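Local coordinates for protein putative surface-anchored fimbrial subunit (Corynebacterium diphtheriae, PDB 3HR6) that forms the shaft of a surface pilus as the major pilin SpaA, built of tandem Ig-like modules stabilised by isopeptide and disulfide bonds, at residues S38-R43 against V76-T81; D323-F328 against E353-Q358. All blocks are in the same frame, centred on the assembly; numbering follows the deposited sequence. Where two conformers were deposited one is given.

Contact 1. Residues S38-R43 against V76-T81; sequences SFTLYR and VTKVAT
The ring of Tyr42 lies obliquely against Lys78 and Val76: its CE1 meets Lys78 CB at 3.6 Å, while the adjoining ring atom CD1 lies 3.6 Å from Val76 CG2. Tyr42 CG is anti to its carbonyl carbon and beside its backbone N (chi1 -64°), and CD1 and CE1 are the ring atoms that come closest to the partner strand. Further along the same face, Lys78 runs out fully extended and passes Thr40 at about a right angle, its CG 3.8 Å from Thr40 CG2, so the lysine makes this contact through its methylenes. Thr40 OG1 itself is hydrogen-bonded to Glu104.

Backbone bonds hold the two strands together around a classic beta bulge, in which Val79 and Ala80 together face Leu41. Leu41 O takes a firm bond from Val79 N (2.8 Å) and a weak one from Ala80 N (3.4 Å), and Leu41 N in turn donates to Ala80 O at 2.9 Å. The extra residue shifts the register by one, and the short strand axes run 136° apart, well away from strictly antiparallel. Strand 38-44 is flanked on its other side by strand 97-103, within the N-terminal pilin module, one of the Ig-like units of the shaft.

On the opposite face, Leu41 reaches Ile7, Phe91 and Leu94, and Ala80 also touches Phe91, which gives this side an apolar covering from strands 5-13 and 89-94. Arg43 leaves that face too, its chain bending at chi3 (-48°). Val79 CG2 lies over one face of its guanidinium, 3.9 Å from Arg43 NH2, and the same nitrogen is hydrogen-bonded to Tyr99 OH.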
loop_
_atom_site.group_PDB
_atom_site.type_symbol
_atom_site.label_atom_id
_atom_site.label_comp_id
_atom_site.label_asym_id
_atom_site.label_seq_id
_atom_site.Cartn_x
_atom_site.Cartn_y
_atom_site.Cartn_z
ATOM N N SER A 38 6.552 -12.015 16.378
ATOM C CA SER A 38 7.966 -11.921 16.698
ATOM C C SER A 38 8.147 -11.439 18.123
ATOM O O SER A 38 7.581 -10.428 18.521
ATOM C CB SER A 38 8.646 -10.953 15.725
ATOM O OG SER A 38 9.996 -10.770 16.119
ATOM N N PHE A 39 8.940 -12.183 18.889
ATOM C CA PHE A 39 9.203 -11.884 20.258
ATOM C C PHE A 39 10.674 -11.914 20.538
ATOM O O PHE A 39 11.382 -12.776 20.039
ATOM C CB PHE A 39 8.536 -12.914 21.156
ATOM C CG PHE A 39 7.052 -12.841 21.135
ATOM C CD1 PHE A 39 6.358 -12.053 22.054
ATOM C CD2 PHE A 39 6.342 -13.580 20.219
ATOM C CE1 PHE A 39 4.974 -11.979 22.019
ATOM C CE2 PHE A 39 4.984 -13.522 20.180
ATOM C CZ PHE A 39 4.284 -12.717 21.091
ATOM N N THR A 40 11.111 -10.983 21.372
ATOM C CA THR A 40 12.435 -11.041 21.942
ATOM C C THR A 40 12.322 -11.381 23.441
ATOM O O THR A 40 11.515 -10.793 24.185
ATOM C CB THR A 40 13.187 -9.727 21.705
ATOM O OG1 THR A 40 13.270 -9.492 20.296
ATOM C CG2 THR A 40 14.593 -9.778 22.288
ATOM N N LEU A 41 13.130 -12.354 23.856
ATOM C CA LEU A 41 13.310 -12.697 25.250
ATOM C C LEU A 41 14.536 -11.972 25.808
ATOM O O LEU A 41 15.612 -12.036 25.232
ATOM C CB LEU A 41 13.454 -14.213 25.413
ATOM C CG LEU A 41 13.433 -14.724 26.859
ATOM C CD1 LEU A 41 12.021 -14.622 27.488
ATOM C CD2 LEU A 41 13.969 -16.158 26.923
ATOM N N TYR A 42 14.344 -11.256 26.912
ATOM C CA TYR A 42 15.414 -10.637 27.692
ATOM C C TYR A 42 15.467 -11.227 29.087
ATOM O O TYR A 42 14.413 -11.534 29.681
ATOM C CB TYR A 42 15.146 -9.143 27.876
ATOM C CG TYR A 42 15.147 -8.339 26.593
ATOM C CD1 TYR A 42 16.337 -7.788 26.122
ATOM C CD2 TYR A 42 13.983 -8.108 25.876
ATOM C CE1 TYR A 42 16.374 -7.053 24.977
ATOM C CE2 TYR A 42 13.997 -7.355 24.724
ATOM C CZ TYR A 42 15.220 -6.841 24.268
ATOM O OH TYR A 42 15.297 -6.093 23.133
ATOM N N ARG A 43 16.674 -11.330 29.634
ATOM C CA ARG A 43 16.864 -11.661 31.054
ATOM C C ARG A 43 16.891 -10.371 31.879
ATOM O O ARG A 43 17.516 -9.396 31.470
ATOM C CB ARG A 43 18.162 -12.432 31.273
ATOM C CG ARG A 43 18.424 -12.784 32.754
ATOM C CD ARG A 43 19.496 -13.851 32.924
ATOM N NE ARG A 43 19.248 -14.982 32.027
ATOM C CZ ARG A 43 19.960 -15.295 30.938
ATOM N NH1 ARG A 43 21.028 -14.583 30.566
ATOM N NH2 ARG A 43 19.591 -16.349 30.204
ATOM N N VAL A 76 18.251 -4.996 31.419
ATOM C CA VAL A 76 18.001 -6.328 30.863
ATOM C C VAL A 76 19.108 -6.707 29.864
ATOM O O VAL A 76 19.791 -5.834 29.324
ATOM C CB VAL A 76 16.608 -6.401 30.179
ATOM C CG1 VAL A 76 15.515 -5.948 31.153
ATOM C CG2 VAL A 76 16.577 -5.550 28.916
ATOM N N THR A 77 19.251 -8.011 29.619
ATOM C CA THR A 77 20.151 -8.564 28.606
ATOM C C THR A 77 19.370 -9.453 27.638
ATOM O O THR A 77 18.685 -10.387 28.075
ATOM C CB THR A 77 21.247 -9.425 29.275
ATOM O OG1 THR A 77 21.839 -8.698 30.362
ATOM C CG2 THR A 77 22.319 -9.833 28.275
ATOM N N LYS A 78 19.481 -9.166 26.338
ATOM C CA LYS A 78 18.814 -9.951 25.284
ATOM C C LYS A 78 19.322 -11.390 25.286
ATOM O O LYS A 78 20.520 -11.624 25.457
ATOM C CB LYS A 78 19.001 -9.320 23.888
ATOM C CG LYS A 78 18.324 -10.112 22.757
ATOM C CD LYS A 78 18.378 -9.434 21.398
ATOM C CE LYS A 78 18.213 -10.489 20.295
ATOM N NZ LYS A 78 18.027 -9.980 18.909
ATOM N N VAL A 79 18.392 -12.340 25.138
ATOM C CA VAL A 79 18.712 -13.757 25.034
ATOM C C VAL A 79 18.555 -14.222 23.599
ATOM O O VAL A 79 19.465 -14.807 23.021
ATOM C CB VAL A 79 17.780 -14.633 25.900
ATOM C CG1 VAL A 79 18.136 -16.087 25.694
ATOM C CG2 VAL A 79 17.858 -14.259 27.384
ATOM N N ALA A 80 17.382 -13.974 23.025
ATOM C CA ALA A 80 17.101 -14.395 21.670
ATOM C C ALA A 80 15.836 -13.738 21.165
ATOM O O ALA A 80 15.094 -13.118 21.918
ATOM C CB ALA A 80 16.967 -15.905 21.593
ATOM N N THR A 81 15.640 -13.854 19.866
ATOM C CA THR A 81 14.424 -13.404 19.242
ATOM C C THR A 81 13.934 -14.492 18.301
ATOM O O THR A 81 14.728 -15.139 17.631
ATOM C CB THR A 81 14.625 -12.057 18.499
ATOM O OG1 THR A 81 13.363 -11.572 18.033
ATOM C CG2 THR A 81 15.599 -12.196 17.332
#

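Contact 2. Residues D323-F328 against E353-Q358; sequences DRTATF and EFVTGQ
Thr356 and Ala326 are joined by two nearly straight hydrogen bonds: Thr356 N gives to Ala326 O at 2.9 Å, and Ala326 N gives to Thr356 OG1 at 3.0 Å. Thr356 OG1 sits between its own backbone N and carbonyl carbon (chi1 62°), where the hydroxyl rather than a main-chain carbonyl receives the Ala326 amide. Thr356 OG1 donates a hydrogen bond to a water, 2.6 Å from the water oxygen, and that water donates to Arg324 O and Gly357 O, bridging the two segments where the regular pairing has ended. At the other end, Phe328 and Phe354 form a hydrogen-bonded antiparallel pair through both amides.

Van der Waals contacts lie on both faces. Thr356 CG2 approaches the Phe328 ring at its edge, 3.9 Å from CE2; Phe328 also meets Ile311 and Thr356 meets Lys313, both of strand 302-315. Across the other face, the Thr327 methyl CG2 rests against the carboxylate carbon of Glu353, 3.7 Å from CD, and Thr327 OG1 lies near Val355 CG2.

A short outermost strand, 354-355, thus pairs antiparallel with strand 327-333, forming one margin of a four-stranded antiparallel sheet, consistent with the Ig-like modules of which this pilin is built.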
loop_
_atom_site.group_PDB
_atom_site.type_symbol
_atom_site.label_atom_id
_atom_site.label_comp_id
_atom_site.label_asym_id
_atom_site.label_seq_id
_atom_site.Cartn_x
_atom_site.Cartn_y
_atom_site.Cartn_z
ATOM N N ASP A 323 8.749 13.965 -47.576
ATOM C CA ASP A 323 7.731 14.951 -47.979
ATOM C C ASP A 323 6.274 14.514 -47.811
ATOM O O ASP A 323 5.381 15.104 -48.435
ATOM C CB ASP A 323 8.013 15.487 -49.384
ATOM C CG ASP A 323 7.711 14.475 -50.505
ATOM O OD1 ASP A 323 7.580 13.266 -50.234
ATOM O OD2 ASP A 323 7.618 14.892 -51.686
ATOM N N ARG A 324 6.025 13.518 -46.950
ATOM C CA ARG A 324 4.666 13.010 -46.752
ATOM C C ARG A 324 4.409 12.724 -45.297
ATOM O O ARG A 324 5.123 11.930 -44.681
ATOM C CB ARG A 324 4.435 11.751 -47.575
ATOM C CG ARG A 324 4.591 11.960 -49.060
ATOM C CD ARG A 324 4.291 10.726 -49.876
ATOM N NE ARG A 324 5.308 9.682 -49.707
ATOM C CZ ARG A 324 5.558 8.689 -50.569
ATOM N NH1 ARG A 324 4.877 8.559 -51.693
ATOM N NH2 ARG A 324 6.485 7.791 -50.292
ATOM N N THR A 325 3.395 13.387 -44.736
ATOM C CA THR A 325 2.983 13.094 -43.385
ATOM C C THR A 325 1.471 13.227 -43.252
ATOM O O THR A 325 0.811 13.908 -44.046
ATOM C CB THR A 325 3.746 13.954 -42.347
ATOM O OG1 THR A 325 3.400 13.527 -41.034
ATOM C CG2 THR A 325 3.424 15.428 -42.485
ATOM N N ALA A 326 0.918 12.503 -42.284
ATOM C CA ALA A 326 -0.487 12.580 -41.974
ATOM C C ALA A 326 -0.620 12.864 -40.485
ATOM O O ALA A 326 0.307 12.588 -39.703
ATOM C CB ALA A 326 -1.213 11.289 -42.348
ATOM N N THR A 327 -1.774 13.405 -40.107
ATOM C CA THR A 327 -2.093 13.778 -38.745
ATOM C C THR A 327 -3.398 13.077 -38.346
ATOM O O THR A 327 -4.338 12.985 -39.140
ATOM C CB THR A 327 -2.225 15.316 -38.610
ATOM O OG1 THR A 327 -1.003 15.962 -39.036
ATOM C CG2 THR A 327 -2.628 15.741 -37.161
ATOM N N PHE A 328 -3.413 12.541 -37.121
ATOM C CA PHE A 328 -4.555 11.836 -36.558
ATOM C C PHE A 328 -4.880 12.385 -35.191
ATOM O O PHE A 328 -3.998 12.914 -34.457
ATOM C CB PHE A 328 -4.292 10.328 -36.429
ATOM C CG PHE A 328 -3.991 9.666 -37.735
ATOM C CD1 PHE A 328 -5.009 9.030 -38.468
ATOM C CD2 PHE A 328 -2.716 9.706 -38.267
ATOM C CE1 PHE A 328 -4.752 8.450 -39.684
ATOM C CE2 PHE A 328 -2.443 9.134 -39.488
ATOM C CZ PHE A 328 -3.455 8.480 -40.208
ATOM N N GLU A 353 -3.011 15.758 -31.026
ATOM C CA GLU A 353 -2.904 15.203 -32.384
ATOM C C GLU A 353 -1.554 14.533 -32.541
ATOM O O GLU A 353 -0.635 14.752 -31.757
ATOM C CB GLU A 353 -3.126 16.271 -33.468
ATOM C CG GLU A 353 -1.992 17.231 -33.563
ATOM C CD GLU A 353 -2.168 18.316 -34.607
ATOM O OE1 GLU A 353 -3.308 18.643 -34.975
ATOM O OE2 GLU A 353 -1.131 18.872 -35.036
ATOM N N PHE A 354 -1.461 13.663 -33.522
ATOM C CA PHE A 354 -0.323 12.796 -33.676
ATOM C C PHE A 354 0.055 12.754 -35.149
ATOM O O PHE A 354 -0.788 12.431 -36.000
ATOM C CB PHE A 354 -0.664 11.421 -33.109
ATOM C CG PHE A 354 -1.168 11.508 -31.728
ATOM C CD1 PHE A 354 -0.259 11.596 -30.665
ATOM C CD2 PHE A 354 -2.526 11.651 -31.480
ATOM C CE1 PHE A 354 -0.748 11.766 -29.361
ATOM C CE2 PHE A 354 -2.989 11.832 -30.189
ATOM C CZ PHE A 354 -2.084 11.877 -29.139
ATOM N N VAL A 355 1.289 13.139 -35.412
ATOM C CA VAL A 355 1.811 13.244 -36.767
ATOM C C VAL A 355 2.773 12.112 -37.079
ATOM O O VAL A 355 3.650 11.732 -36.266
ATOM C CB VAL A 355 2.449 14.605 -36.985
ATOM C CG1 VAL A 355 2.935 14.751 -38.402
ATOM C CG2 VAL A 355 1.390 15.671 -36.671
ATOM N N THR A 356 2.534 11.506 -38.219
ATOM C CA THR A 356 3.395 10.417 -38.652
ATOM C C THR A 356 4.768 10.916 -39.038
ATOM O O THR A 356 4.949 11.993 -39.647
ATOM C CB THR A 356 2.747 9.593 -39.781
ATOM O OG1 THR A 356 2.528 10.411 -40.923
ATOM C CG2 THR A 356 1.418 9.013 -39.346
ATOM N N GLY A 357 5.775 10.111 -38.724
ATOM C CA GLY A 357 7.138 10.440 -39.042
ATOM C C GLY A 357 7.566 9.930 -40.409
ATOM O O GLY A 357 6.777 9.342 -41.137
ATOM N N GLN A 358 8.801 10.199 -40.789
ATOM C CA GLN A 358 9.269 9.762 -42.091
ATOM C C GLN A 358 9.168 8.248 -42.265
ATOM O O GLN A 358 8.989 7.758 -43.384
ATOM C CB GLN A 358 10.682 10.249 -42.327
ATOM C CG GLN A 358 10.729 11.765 -42.478
ATOM C CD GLN A 358 12.059 12.291 -42.934
ATOM O OE1 GLN A 358 12.864 11.577 -43.548
ATOM N NE2 GLN A 358 12.292 13.567 -42.670
HETATM O O HOH W 1 4.567 10.181 -42.532
#

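How the contacts relate
Two antiparallel pairings recur at opposite sides of the centre of an elongated chain, illustrating how a shaft pilin can be built from repeated beta modules. The centres of contact 1 and contact 2 are about 70 Å apart and their nearest atoms about 51 Å, so neither touches the other. Contact 1 has four bridges interrupted by a one-residue bulge, whereas contact 2 has only two. The calcium site is closer to contact 2: the Phe354 side chain is about 9 Å from that of Gln158, a calcium ligand. Strand 327-333 of contact 2 also carries Cys333, whose disulfide to Cys393 joins it to strand 391-398.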